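Local coordinates for protein short chain dehydrogenase (Mycobacterium smegmatis, PDB 3UCX) that probably acts as an NAD(P)-dependent oxidoreductase of the short-chain dehydrogenase family, with a substrate that is not known, at residues P21-T26 and D233-A238; S17-A22 and L38-R43; R30-G35 and T58-L63; S224-L229 and V257-Y262; E118-G123 and K161-A166. All coordinates share one frame; numbering follows the deposited sequence.

Contact 1. Residues P21-T26 and D233-A238; sequences PALGTT and DEVASA
Thr26 and Asp233 bring the two backbones nearest to each other, with 6.6 Å between Thr26 CA and Asp233 CA. Residues 233-238 are helical throughout. Residues 21-26 begin as a loop and turn into a helix at Leu23, with Ala22 at the N-cap. Thr26 N closes the first turn on Ala22 O at 3.2 Å. No hydrogen bond joins the two segments; side-chain carbons of Leu23 and Thr26 carry the contact.

Leu23 has its CG anti to the backbone N (chi1 179°), and its branched end comes nearer the partner helix than its CB direction suggests. Both its methyls touch one methyl of Val235: CD1 and CD2 each lie 3.9 Å from Val235 CG1. The two side chains cross at about a right angle. Leu23 CD1 also rests near the backbone, 3.9 Å from Ala236 N.

The helix start belongs to the glycine-rich turn of a Rossmann fold. Ser17 to Gly24 fits the TGxxxGxG pattern of short-chain dehydrogenases, with Ser17 in the threonine place and Ala22 in that of the middle glycine. In relatives this turn holds the cofactor pyrophosphate.

One turn on, Thr26 has its CB directed at the partner helix, and its methyl makes the touch. Its CG2 lies 3.9 Å from Ala236 CB and 3.4 Å from Asp233 OD1. The second approach is a methyl against a carboxylate oxygen. The polar ends have other partners: Thr26 OG1 bonds to Glu232, and Asp233 OD1 forms salt bridges with Arg29 and Arg30. Ile193 packs against both Leu23 and Val235.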
# COMPACT_ATOMS: atom_id res chain seq x y z
N PRO A 21 6.93 -21.50 23.02
CA PRO A 21 7.39 -20.99 24.31
C PRO A 21 7.32 -19.45 24.44
O PRO A 21 7.37 -18.93 25.56
CB PRO A 21 8.85 -21.46 24.35
CG PRO A 21 9.26 -21.44 22.92
CD PRO A 21 8.05 -21.89 22.15
N ALA A 22 7.20 -18.75 23.32
CA ALA A 22 7.26 -17.29 23.29
C ALA A 22 5.84 -16.72 23.18
O ALA A 22 5.04 -16.86 24.11
CB ALA A 22 8.13 -16.82 22.13
N LEU A 23 5.52 -16.10 22.05
CA LEU A 23 4.24 -15.39 21.93
C LEU A 23 3.05 -16.29 22.28
O LEU A 23 2.11 -15.85 22.97
CB LEU A 23 4.07 -14.83 20.52
CG LEU A 23 2.76 -14.08 20.27
CD1 LEU A 23 2.59 -12.86 21.17
CD2 LEU A 23 2.67 -13.71 18.79
N GLY A 24 3.08 -17.53 21.82
CA GLY A 24 1.99 -18.47 22.08
C GLY A 24 1.65 -18.66 23.55
O GLY A 24 0.48 -18.70 23.94
N THR A 25 2.68 -18.80 24.38
CA THR A 25 2.49 -18.98 25.80
C THR A 25 1.96 -17.69 26.43
O THR A 25 1.00 -17.71 27.21
CB THR A 25 3.81 -19.45 26.47
OG1 THR A 25 4.20 -20.72 25.91
CG2 THR A 25 3.64 -19.60 27.98
N THR A 26 2.56 -16.56 26.08
CA THR A 26 2.07 -15.27 26.55
C THR A 26 0.60 -15.05 26.17
O THR A 26 -0.20 -14.62 26.98
CB THR A 26 2.91 -14.11 26.00
OG1 THR A 26 4.22 -14.19 26.56
CG2 THR A 26 2.29 -12.75 26.38
N ASP A 233 4.01 -9.31 25.44
CA ASP A 233 2.75 -8.74 25.92
C ASP A 233 2.17 -7.71 24.94
O ASP A 233 0.97 -7.64 24.77
CB ASP A 233 2.87 -8.13 27.32
CG ASP A 233 2.65 -9.17 28.43
OD1 ASP A 233 1.72 -10.01 28.35
OD2 ASP A 233 3.41 -9.14 29.41
N GLU A 234 3.01 -6.88 24.33
CA GLU A 234 2.49 -5.83 23.44
C GLU A 234 1.88 -6.43 22.18
O GLU A 234 0.87 -5.93 21.67
CB GLU A 234 3.59 -4.79 23.09
CG GLU A 234 3.85 -3.82 24.25
CD GLU A 234 5.10 -2.96 24.09
OE1 GLU A 234 6.07 -3.40 23.44
OE2 GLU A 234 5.11 -1.83 24.62
N VAL A 235 2.48 -7.50 21.68
CA VAL A 235 1.94 -8.15 20.49
C VAL A 235 0.65 -8.89 20.90
O VAL A 235 -0.39 -8.82 20.19
CB VAL A 235 2.96 -9.10 19.85
CG1 VAL A 235 2.32 -9.86 18.66
CG2 VAL A 235 4.21 -8.31 19.44
N ALA A 236 0.69 -9.58 22.04
CA ALA A 236 -0.50 -10.21 22.59
C ALA A 236 -1.67 -9.25 22.77
O ALA A 236 -2.84 -9.59 22.48
CB ALA A 236 -0.17 -10.91 23.91
N SER A 237 -1.40 -8.05 23.30
CA SER A 237 -2.46 -7.05 23.45
C SER A 237 -3.18 -6.73 22.13
O SER A 237 -4.40 -6.57 22.10
CB SER A 237 -1.90 -5.76 24.04
OG SER A 237 -1.49 -5.94 25.39
N ALA A 238 -2.41 -6.57 21.06
CA ALA A 238 -2.97 -6.31 19.72
C ALA A 238 -3.87 -7.48 19.26
O ALA A 238 -4.94 -7.25 18.71
CB ALA A 238 -1.85 -6.10 18.71

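Contact 2. Residues S17-A22 and L38-R43; sequences SGVGPA and LVLAAR
Leu40 and Val19 each offer one methyl, Leu40 CD2 lying 4.2 Å from Val19 CG2. Their side chains cross obliquely. Val19 CG2 is anti to its own carbonyl carbon, beside the backbone N. That also sets it 3.8 Å from Ala41 O. Leu48 of helix 45-57 touches both Val19 and Leu40.

Ala41 comes next and carries the polar part. It pairs with Ser17 as a parallel bridge, with 4.7 Å between Ser17 CA and Ala41 CA, and both side chains lie on the same face of the sheet. Ala41 O takes the N-H of Gly18 at 3.0 Å, with an N-H...O angle of 142°. The donor is tilted 28° from the carbonyl plane. A second, weak bond comes to Ala41 O from Val19 N at 3.5 Å. A water also donates weakly to this oxygen, and it is hydrogen-bonded to Ser17 OG.

This is where strand 13-17 runs out into the glycine-rich loop of the Rossmann fold, alongside the second strand of the first beta-alpha-beta unit. Gly18 has a positive phi (82°), at which a CB would be jammed against the carbonyl O of Ser17.

Ala42 follows, its CB pointing toward the loop and lying 3.9 Å from Val19 O. Beyond the strand pair, Gly18 O is held by Asn95 ND2.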
# COMPACT_ATOMS: atom_id res chain seq x y z
N SER A 17 -3.67 -22.11 17.76
CA SER A 17 -2.85 -23.08 17.06
C SER A 17 -1.41 -22.55 16.98
O SER A 17 -1.19 -21.37 16.71
CB SER A 17 -3.41 -23.37 15.65
OG SER A 17 -2.43 -23.94 14.81
N GLY A 18 -0.45 -23.42 17.18
CA GLY A 18 0.95 -23.03 17.07
C GLY A 18 1.43 -22.39 18.34
O GLY A 18 2.06 -21.33 18.32
N VAL A 19 1.16 -23.04 19.45
CA VAL A 19 1.56 -22.58 20.77
C VAL A 19 3.01 -22.97 21.01
O VAL A 19 3.33 -24.16 21.15
CB VAL A 19 0.66 -23.18 21.88
CG1 VAL A 19 1.07 -22.67 23.26
CG2 VAL A 19 -0.80 -22.86 21.61
N GLY A 20 3.89 -21.98 21.05
CA GLY A 20 5.29 -22.21 21.37
C GLY A 20 5.64 -21.54 22.68
O GLY A 20 4.75 -21.08 23.39
N PRO A 21 6.93 -21.50 23.02
CA PRO A 21 7.39 -20.99 24.31
C PRO A 21 7.32 -19.45 24.44
O PRO A 21 7.37 -18.93 25.56
CB PRO A 21 8.85 -21.46 24.35
CG PRO A 21 9.26 -21.44 22.92
CD PRO A 21 8.05 -21.89 22.15
N ALA A 22 7.20 -18.75 23.32
CA ALA A 22 7.26 -17.29 23.29
C ALA A 22 5.84 -16.72 23.18
O ALA A 22 5.04 -16.86 24.11
CB ALA A 22 8.13 -16.82 22.13
N LEU A 38 -9.47 -21.94 27.01
CA LEU A 38 -8.56 -22.16 25.90
C LEU A 38 -8.63 -23.56 25.33
O LEU A 38 -8.84 -24.53 26.05
CB LEU A 38 -7.11 -21.93 26.36
CG LEU A 38 -6.57 -20.50 26.42
CD1 LEU A 38 -6.32 -19.96 25.02
CD2 LEU A 38 -7.48 -19.58 27.21
N VAL A 39 -8.39 -23.63 24.03
CA VAL A 39 -7.94 -24.83 23.35
C VAL A 39 -6.53 -24.56 22.86
O VAL A 39 -6.30 -23.57 22.16
CB VAL A 39 -8.84 -25.18 22.14
CG1 VAL A 39 -8.29 -26.40 21.41
CG2 VAL A 39 -10.28 -25.39 22.60
N LEU A 40 -5.60 -25.41 23.26
CA LEU A 40 -4.20 -25.28 22.85
C LEU A 40 -3.83 -26.41 21.90
O LEU A 40 -3.95 -27.61 22.23
CB LEU A 40 -3.29 -25.28 24.09
CG LEU A 40 -3.65 -24.28 25.19
CD1 LEU A 40 -2.82 -24.51 26.46
CD2 LEU A 40 -3.56 -22.83 24.72
N ALA A 41 -3.35 -26.04 20.72
CA ALA A 41 -3.00 -26.99 19.68
C ALA A 41 -1.54 -26.76 19.25
O ALA A 41 -1.12 -25.63 19.02
CB ALA A 41 -3.96 -26.88 18.50
N ALA A 42 -0.78 -27.84 19.19
CA ALA A 42 0.60 -27.84 18.71
C ALA A 42 0.93 -29.29 18.39
O ALA A 42 0.19 -30.18 18.81
CB ALA A 42 1.54 -27.28 19.76
N ARG A 43 2.02 -29.53 17.65
CA ARG A 43 2.41 -30.92 17.32
C ARG A 43 2.92 -31.60 18.59
O ARG A 43 2.47 -32.69 18.94
CB ARG A 43 3.47 -30.97 16.20
O HOH W 1 -0.87 -26.24 15.84

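Contact 3. Residues R30-G35 and T58-L63; sequences RCAEQG and TGRRAL
Gly35 O sits over one face of the Arg60 guanidinium, above its centre, 3.1 Å from Arg60 CZ. The N-H groups are badly angled for this oxygen, so the carbonyl meets the flat group without a hydrogen bond. It is probably still a favourable place for a carbonyl dipole beside a positive charge. The arginine gets there by folding: its chain is bent at chi2 (-52°) and chi3 (-53°). On the way its CG passes 3.5 Å from Ala32 O. The end of the guanidinium is fixed by salt bridges from NH2 to Asp37 and Asp11.

Thr58 meets the last turn of helix 23-33 at Ala32 and Glu33. Its OG1 lies 3.4 Å from Ala32 CB, and its methyl CG2 lies 4.0 Å from the same CB. Glu33 crosses Thr58 at about a right angle, with Glu33 CG 4.2 Å from Thr58 CG2. Thr58 OG1 is hydrogen-bonded to Val55 O and takes a weak bond from Arg60 N.

Both segments contain a helix end of the Schellman type. Gly35 ends helix 23-33 and Gly59 ends helix 45-57, each with positive phi. At Gly35 the motif bonds Gly35 N to Ala32 O at 2.9 Å.

The two helix ends thus lie side by side at the surface, where strands 37-42 and 62-66 begin. Helix 23-33 leads on to strand 37-42, and helix 45-57 leads on to the edge strand 62-66. Val55 of helix 45-57 packs on both Ala32 and Ala62.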
# COMPACT_ATOMS: atom_id res chain seq x y z
N ARG A 30 -2.53 -14.51 28.60
CA ARG A 30 -3.28 -13.27 28.54
C ARG A 30 -4.77 -13.48 28.24
O ARG A 30 -5.60 -12.80 28.80
CB ARG A 30 -2.64 -12.29 27.55
CG ARG A 30 -1.29 -11.73 28.02
CD ARG A 30 -1.44 -10.60 29.03
NE ARG A 30 -2.23 -9.49 28.49
CZ ARG A 30 -1.81 -8.65 27.55
NH1 ARG A 30 -0.57 -8.75 27.08
NH2 ARG A 30 -2.61 -7.70 27.11
N CYS A 31 -5.11 -14.41 27.34
CA CYS A 31 -6.53 -14.68 27.03
C CYS A 31 -7.27 -15.16 28.27
O CYS A 31 -8.37 -14.70 28.55
CB CYS A 31 -6.66 -15.72 25.91
SG CYS A 31 -6.21 -15.08 24.29
N ALA A 32 -6.62 -16.06 29.01
CA ALA A 32 -7.19 -16.61 30.25
C ALA A 32 -7.40 -15.52 31.30
O ALA A 32 -8.46 -15.44 31.90
CB ALA A 32 -6.31 -17.74 30.78
N GLU A 33 -6.42 -14.63 31.46
CA GLU A 33 -6.54 -13.48 32.36
C GLU A 33 -7.72 -12.60 32.00
O GLU A 33 -8.31 -11.99 32.88
CB GLU A 33 -5.28 -12.62 32.33
CG GLU A 33 -4.08 -13.22 33.04
CD GLU A 33 -2.79 -12.44 32.82
OE1 GLU A 33 -2.80 -11.40 32.12
OE2 GLU A 33 -1.75 -12.89 33.33
N GLN A 34 -8.05 -12.53 30.70
CA GLN A 34 -9.19 -11.77 30.21
C GLN A 34 -10.50 -12.56 30.18
O GLN A 34 -11.51 -12.10 29.62
CB GLN A 34 -8.86 -11.20 28.82
CG GLN A 34 -7.71 -10.20 28.85
CD GLN A 34 -8.03 -9.02 29.72
OE1 GLN A 34 -9.14 -8.49 29.65
NE2 GLN A 34 -7.09 -8.62 30.58
N GLY A 35 -10.50 -13.74 30.78
CA GLY A 35 -11.73 -14.50 31.03
C GLY A 35 -12.03 -15.62 30.06
O GLY A 35 -13.10 -16.24 30.16
N THR A 58 -5.01 -19.21 36.35
CA THR A 58 -5.94 -18.06 36.38
C THR A 58 -7.34 -18.48 36.80
O THR A 58 -8.18 -17.63 37.04
CB THR A 58 -6.07 -17.36 35.00
OG1 THR A 58 -6.89 -18.17 34.14
CG2 THR A 58 -4.71 -17.12 34.36
N GLY A 59 -7.60 -19.78 36.87
CA GLY A 59 -8.92 -20.29 37.23
C GLY A 59 -9.76 -20.68 36.03
O GLY A 59 -10.90 -21.13 36.19
N ARG A 60 -9.20 -20.54 34.82
CA ARG A 60 -9.92 -20.92 33.59
C ARG A 60 -9.55 -22.33 33.17
O ARG A 60 -8.74 -22.99 33.81
CB ARG A 60 -9.58 -19.94 32.46
CG ARG A 60 -9.87 -18.48 32.76
CD ARG A 60 -11.27 -18.22 33.25
NE ARG A 60 -12.32 -18.75 32.38
CZ ARG A 60 -13.60 -18.35 32.42
NH1 ARG A 60 -14.01 -17.43 33.30
NH2 ARG A 60 -14.50 -18.89 31.58
N ARG A 61 -10.14 -22.81 32.08
CA ARG A 61 -9.87 -24.15 31.60
C ARG A 61 -9.01 -24.16 30.35
O ARG A 61 -9.05 -23.23 29.53
CB ARG A 61 -11.18 -24.89 31.34
CG ARG A 61 -11.90 -25.27 32.63
CD ARG A 61 -13.29 -25.80 32.33
NE ARG A 61 -14.10 -24.78 31.64
CZ ARG A 61 -15.20 -25.04 30.95
NH1 ARG A 61 -15.67 -26.28 30.83
NH2 ARG A 61 -15.85 -24.04 30.36
N ALA A 62 -8.21 -25.21 30.22
CA ALA A 62 -7.39 -25.41 29.03
C ALA A 62 -7.55 -26.84 28.51
O ALA A 62 -7.37 -27.79 29.27
CB ALA A 62 -5.93 -25.10 29.33
N LEU A 63 -7.91 -26.99 27.24
CA LEU A 63 -7.89 -28.28 26.56
C LEU A 63 -6.65 -28.33 25.68
O LEU A 63 -6.49 -27.48 24.77
CB LEU A 63 -9.14 -28.43 25.68
CG LEU A 63 -9.31 -29.72 24.88
CD1 LEU A 63 -9.71 -30.86 25.82
CD2 LEU A 63 -10.37 -29.52 23.79

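Contact 4. Residues S224-L229 and V257-Y262; sequences SDLKRL and VNCGEY
A type I' turn, Asn258 to Glu261, follows the last strand of the sheet and places Cys259 against the loop that leads to helix 232-243. An Asx turn supports it: Asn258 OD1 accepts from Gly260 N at 2.9 Å. The same amide gives ND2 to Tyr262 O.

Cys259 O is gripped by two successive N-H groups of the loop. Asp225 N donates to Cys259 O at 2.8 Å. Leu226 N donates to Cys259 O weakly, at 3.3 Å. Ser224 CB is also close, 3.4 Å from Cys259 O. Cys259 CB comes within 3.2 Å of Arg228 O, which is tight. Its SG is anti to the carbonyl carbon (chi1 -67°) and lies 3.4 Å from Arg228 O.

Leu226 CD1 lies 4.0 Å from Cys259 CB. It also covers one face of the Arg228 guanidinium, offset toward the rim. Asp225 OD2 approaches Gly260 CA to 3.3 Å, on the side where a CB would stand. The Asp225 carboxylate forms a salt bridge with Lys263, which also bonds Gly260 O.

Arg228 links the loop outward, to Glu234 of helix 232-243 and to Ser248 O of the second subunit. Asp225 OD1 is also hydrogen-bonded to Thr176 OG1 of the second subunit. Val257 of the strand before the turn packs on Val235 and Ala238 of helix 232-243. Leu229 meets helices 196-208 and 213-221.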
# COMPACT_ATOMS: atom_id res chain seq x y z
N SER A 224 13.10 1.29 14.23
CA SER A 224 11.80 1.62 14.85
C SER A 224 11.77 3.10 15.24
O SER A 224 12.83 3.73 15.39
CB SER A 224 11.52 0.76 16.08
OG SER A 224 12.35 1.10 17.19
N ASP A 225 10.56 3.64 15.41
CA ASP A 225 10.41 5.01 15.88
C ASP A 225 10.75 5.16 17.37
O ASP A 225 11.25 6.19 17.81
CB ASP A 225 8.97 5.50 15.70
CG ASP A 225 8.55 5.56 14.23
OD1 ASP A 225 9.40 5.73 13.32
OD2 ASP A 225 7.34 5.46 14.01
N LEU A 226 10.40 4.14 18.14
CA LEU A 226 10.49 4.18 19.60
C LEU A 226 11.84 3.70 20.13
O LEU A 226 12.14 3.85 21.32
CB LEU A 226 9.34 3.39 20.19
CG LEU A 226 7.95 3.94 19.87
CD1 LEU A 226 6.89 2.91 20.23
CD2 LEU A 226 7.64 5.25 20.57
N LYS A 227 12.64 3.12 19.25
CA LYS A 227 13.96 2.57 19.58
C LYS A 227 13.86 1.49 20.64
O LYS A 227 14.70 1.39 21.54
CB LYS A 227 14.92 3.67 20.01
CG LYS A 227 14.94 4.85 19.06
CD LYS A 227 15.34 4.45 17.66
CE LYS A 227 15.11 5.61 16.71
NZ LYS A 227 15.35 5.24 15.30
N ARG A 228 12.80 0.69 20.52
CA ARG A 228 12.63 -0.52 21.34
C ARG A 228 11.88 -1.54 20.50
O ARG A 228 11.16 -1.18 19.57
CB ARG A 228 11.86 -0.25 22.63
CG ARG A 228 10.56 0.52 22.52
CD ARG A 228 9.95 0.79 23.88
NE ARG A 228 8.79 1.71 23.85
CZ ARG A 228 7.51 1.33 23.69
NH1 ARG A 228 7.21 0.05 23.51
NH2 ARG A 228 6.53 2.22 23.71
N LEU A 229 12.08 -2.81 20.83
CA LEU A 229 11.33 -3.88 20.18
C LEU A 229 10.02 -4.06 20.94
O LEU A 229 9.99 -3.92 22.18
CB LEU A 229 12.15 -5.17 20.21
CG LEU A 229 13.47 -5.19 19.45
CD1 LEU A 229 14.10 -6.57 19.57
CD2 LEU A 229 13.25 -4.84 17.97
N VAL A 257 2.59 -4.41 14.60
CA VAL A 257 3.06 -4.15 15.96
C VAL A 257 4.59 -4.21 15.87
O VAL A 257 5.19 -5.28 15.97
CB VAL A 257 2.51 -5.15 16.99
CG1 VAL A 257 2.93 -4.76 18.42
CG2 VAL A 257 0.99 -5.26 16.92
N ASN A 258 5.19 -3.05 15.64
CA ASN A 258 6.60 -2.98 15.31
C ASN A 258 7.30 -1.73 15.77
O ASN A 258 8.40 -1.43 15.29
CB ASN A 258 6.77 -3.17 13.79
CG ASN A 258 6.09 -2.09 12.97
OD1 ASN A 258 5.87 -0.97 13.43
ND2 ASN A 258 5.77 -2.42 11.70
N CYS A 259 6.68 -1.01 16.69
CA CYS A 259 7.24 0.21 17.26
C CYS A 259 7.58 1.25 16.19
O CYS A 259 8.40 2.14 16.42
CB CYS A 259 8.42 -0.12 18.19
SG CYS A 259 7.81 -0.99 19.64
N GLY A 260 6.88 1.15 15.05
CA GLY A 260 6.99 2.14 14.00
C GLY A 260 7.95 1.85 12.86
O GLY A 260 8.05 2.64 11.95
N GLU A 261 8.61 0.70 12.85
CA GLU A 261 9.63 0.43 11.84
C GLU A 261 9.10 0.50 10.40
O GLU A 261 9.74 1.09 9.51
CB GLU A 261 10.35 -0.90 12.09
CG GLU A 261 11.57 -1.06 11.20
CD GLU A 261 12.51 -2.19 11.57
OE1 GLU A 261 12.25 -2.95 12.49
OE2 GLU A 261 13.51 -2.33 10.86
N TYR A 262 7.92 -0.08 10.20
CA TYR A 262 7.18 0.05 8.94
C TYR A 262 5.76 0.52 9.25
O TYR A 262 5.14 0.10 10.23
CB TYR A 262 7.16 -1.27 8.16
CG TYR A 262 8.54 -1.69 7.74
CD1 TYR A 262 9.12 -1.21 6.57
CD2 TYR A 262 9.30 -2.53 8.55
CE1 TYR A 262 10.42 -1.60 6.22
CE2 TYR A 262 10.58 -2.91 8.20
CZ TYR A 262 11.14 -2.44 7.05
OH TYR A 262 12.42 -2.85 6.71

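Contact 5. Residues E118-G123 and K161-A166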
# COMPACT_ATOMS: atom_id res chain seq x y z
N GLU A 118 2.73 -25.04 3.26
CA GLU A 118 1.88 -26.06 3.86
C GLU A 118 1.48 -25.75 5.29
O GLU A 118 0.30 -25.91 5.65
CB GLU A 118 2.52 -27.44 3.78
CG GLU A 118 1.53 -28.56 3.86
CD GLU A 118 0.54 -28.64 2.70
OE1 GLU A 118 0.85 -28.32 1.54
OE2 GLU A 118 -0.60 -29.05 2.97
N LEU A 119 2.44 -25.30 6.10
CA LEU A 119 2.18 -25.01 7.49
C LEU A 119 1.52 -23.64 7.67
O LEU A 119 0.46 -23.54 8.27
CB LEU A 119 3.48 -25.08 8.29
CG LEU A 119 3.32 -24.95 9.81
CD1 LEU A 119 2.33 -25.97 10.34
CD2 LEU A 119 4.69 -25.08 10.49
N THR A 120 2.15 -22.61 7.12
CA THR A 120 1.76 -21.22 7.33
C THR A 120 0.44 -20.83 6.63
O THR A 120 -0.35 -20.03 7.15
CB THR A 120 2.88 -20.30 6.82
OG1 THR A 120 4.02 -20.47 7.66
CG2 THR A 120 2.46 -18.81 6.80
N VAL A 121 0.22 -21.39 5.46
CA VAL A 121 -0.95 -21.03 4.66
C VAL A 121 -2.03 -22.11 4.77
O VAL A 121 -3.13 -21.87 5.28
CB VAL A 121 -0.58 -20.78 3.19
CG1 VAL A 121 -1.81 -20.35 2.40
CG2 VAL A 121 0.54 -19.72 3.07
N PHE A 122 -1.72 -23.30 4.28
CA PHE A 122 -2.75 -24.35 4.22
C PHE A 122 -3.17 -24.85 5.57
O PHE A 122 -4.34 -25.17 5.78
CB PHE A 122 -2.36 -25.47 3.27
CG PHE A 122 -2.18 -25.02 1.85
CD1 PHE A 122 -3.09 -24.17 1.24
CD2 PHE A 122 -1.09 -25.44 1.10
CE1 PHE A 122 -2.91 -23.74 -0.08
CE2 PHE A 122 -0.90 -25.03 -0.21
CZ PHE A 122 -1.81 -24.18 -0.81
N GLY A 123 -2.22 -24.91 6.51
CA GLY A 123 -2.53 -25.25 7.90
C GLY A 123 -3.51 -24.29 8.54
O GLY A 123 -4.50 -24.71 9.15
N LYS A 161 8.83 -14.19 3.55
CA LYS A 161 7.94 -13.20 2.94
C LYS A 161 6.90 -13.82 1.98
O LYS A 161 5.73 -13.42 1.96
CB LYS A 161 8.73 -12.11 2.22
CG LYS A 161 7.90 -10.98 1.58
CD LYS A 161 8.80 -10.12 0.71
CE LYS A 161 8.15 -8.97 -0.05
NZ LYS A 161 7.48 -8.08 0.89
N MET A 162 7.34 -14.80 1.20
CA MET A 162 6.44 -15.45 0.23
C MET A 162 5.27 -16.13 0.93
O MET A 162 4.11 -15.91 0.57
CB MET A 162 7.17 -16.47 -0.64
CG MET A 162 6.23 -17.35 -1.49
SD MET A 162 7.08 -18.81 -2.13
CE MET A 162 8.20 -17.97 -3.24
N ALA A 163 5.58 -16.94 1.94
CA ALA A 163 4.55 -17.69 2.67
C ALA A 163 3.64 -16.74 3.44
O ALA A 163 2.40 -16.89 3.45
CB ALA A 163 5.21 -18.68 3.61
N LYS A 164 4.26 -15.79 4.12
CA LYS A 164 3.48 -14.82 4.89
C LYS A 164 2.58 -13.94 4.01
O LYS A 164 1.47 -13.58 4.42
CB LYS A 164 4.39 -13.99 5.78
CG LYS A 164 4.96 -14.82 6.94
CD LYS A 164 3.91 -15.01 8.02
CE LYS A 164 4.48 -15.32 9.39
NZ LYS A 164 4.53 -16.77 9.64
N SER A 165 3.07 -13.59 2.83
CA SER A 165 2.31 -12.81 1.86
C SER A 165 1.13 -13.60 1.32
O SER A 165 0.03 -13.06 1.18
CB SER A 165 3.20 -12.36 0.73
OG SER A 165 4.16 -11.41 1.24
N ALA A 166 1.34 -14.87 1.02
CA ALA A 166 0.25 -15.74 0.60
C ALA A 166 -0.80 -15.82 1.73
O ALA A 166 -2.01 -15.75 1.48
CB ALA A 166 0.77 -17.13 0.22
O HOH W 2 6.22 -18.49 7.18
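Thr120 and Ala163 mark the closest backbone approach of two nearly parallel segments, one on helix 110-130 and one on helix 158-179, whose axes are 9° apart in direction and come within 8.7 Å. Residues 118-123 include a wider pi-type turn, with Gly123 N bonded to Glu118 O at 2.8 Å.

Val121 uses one methyl for two contacts. Its CG2, anti to the carbonyl carbon, lies 3.4 Å from Ala163 O and 3.9 Å from Ala166 CB. Val121 also packs on Met162 of the third subunit. Thr120 offers its methyl to the same carbonyl, CG2 lying 3.9 Å from Ala163 O. Thr120 CG2 is also 4.1 Å from Lys164 NZ, and the two side chains cross at about a right angle. The lysine chain bends at chi2 (-77°, placing CD) and again at chi4, and NZ ends near the other helix although CB points away.

A water spans the polar ends: it is 3.0 Å from Thr120 OG1 and accepts weakly from Lys164 NZ.

Lys164 fits the lysine of the YxxxK motif of short-chain dehydrogenases. Thr120 stands where many relatives have an asparagine. The water-linked pair is therefore consistent with the edge of an active site, set beside a small apolar seam.

Overall arrangement
Contacts 1, 2 and 3 follow helix 23-33: contact 2 covers the loop before it and the strand after it, contact 1 its start, contact 3 its end. Arg30 joins contact 3 to Asp233 and Ser237 of contact 1. Contacts 2 and 3 meet through neighbouring strands 37-42 and 62-66. Along the chain, contact 2 closes before contacts 5 and 4 open. Contacts 3 and 5 fall between the segments of contact 1, and contact 4 crosses contact 1. Contact 4 is centred about 30 Å from contact 3, but an Arg228-Glu234 salt bridge ties it to contact 1. Contact 5 touches none. Contacts 1 to 3 thus surround the probable cofactor loop, while contacts 4 and 5 meet other subunits.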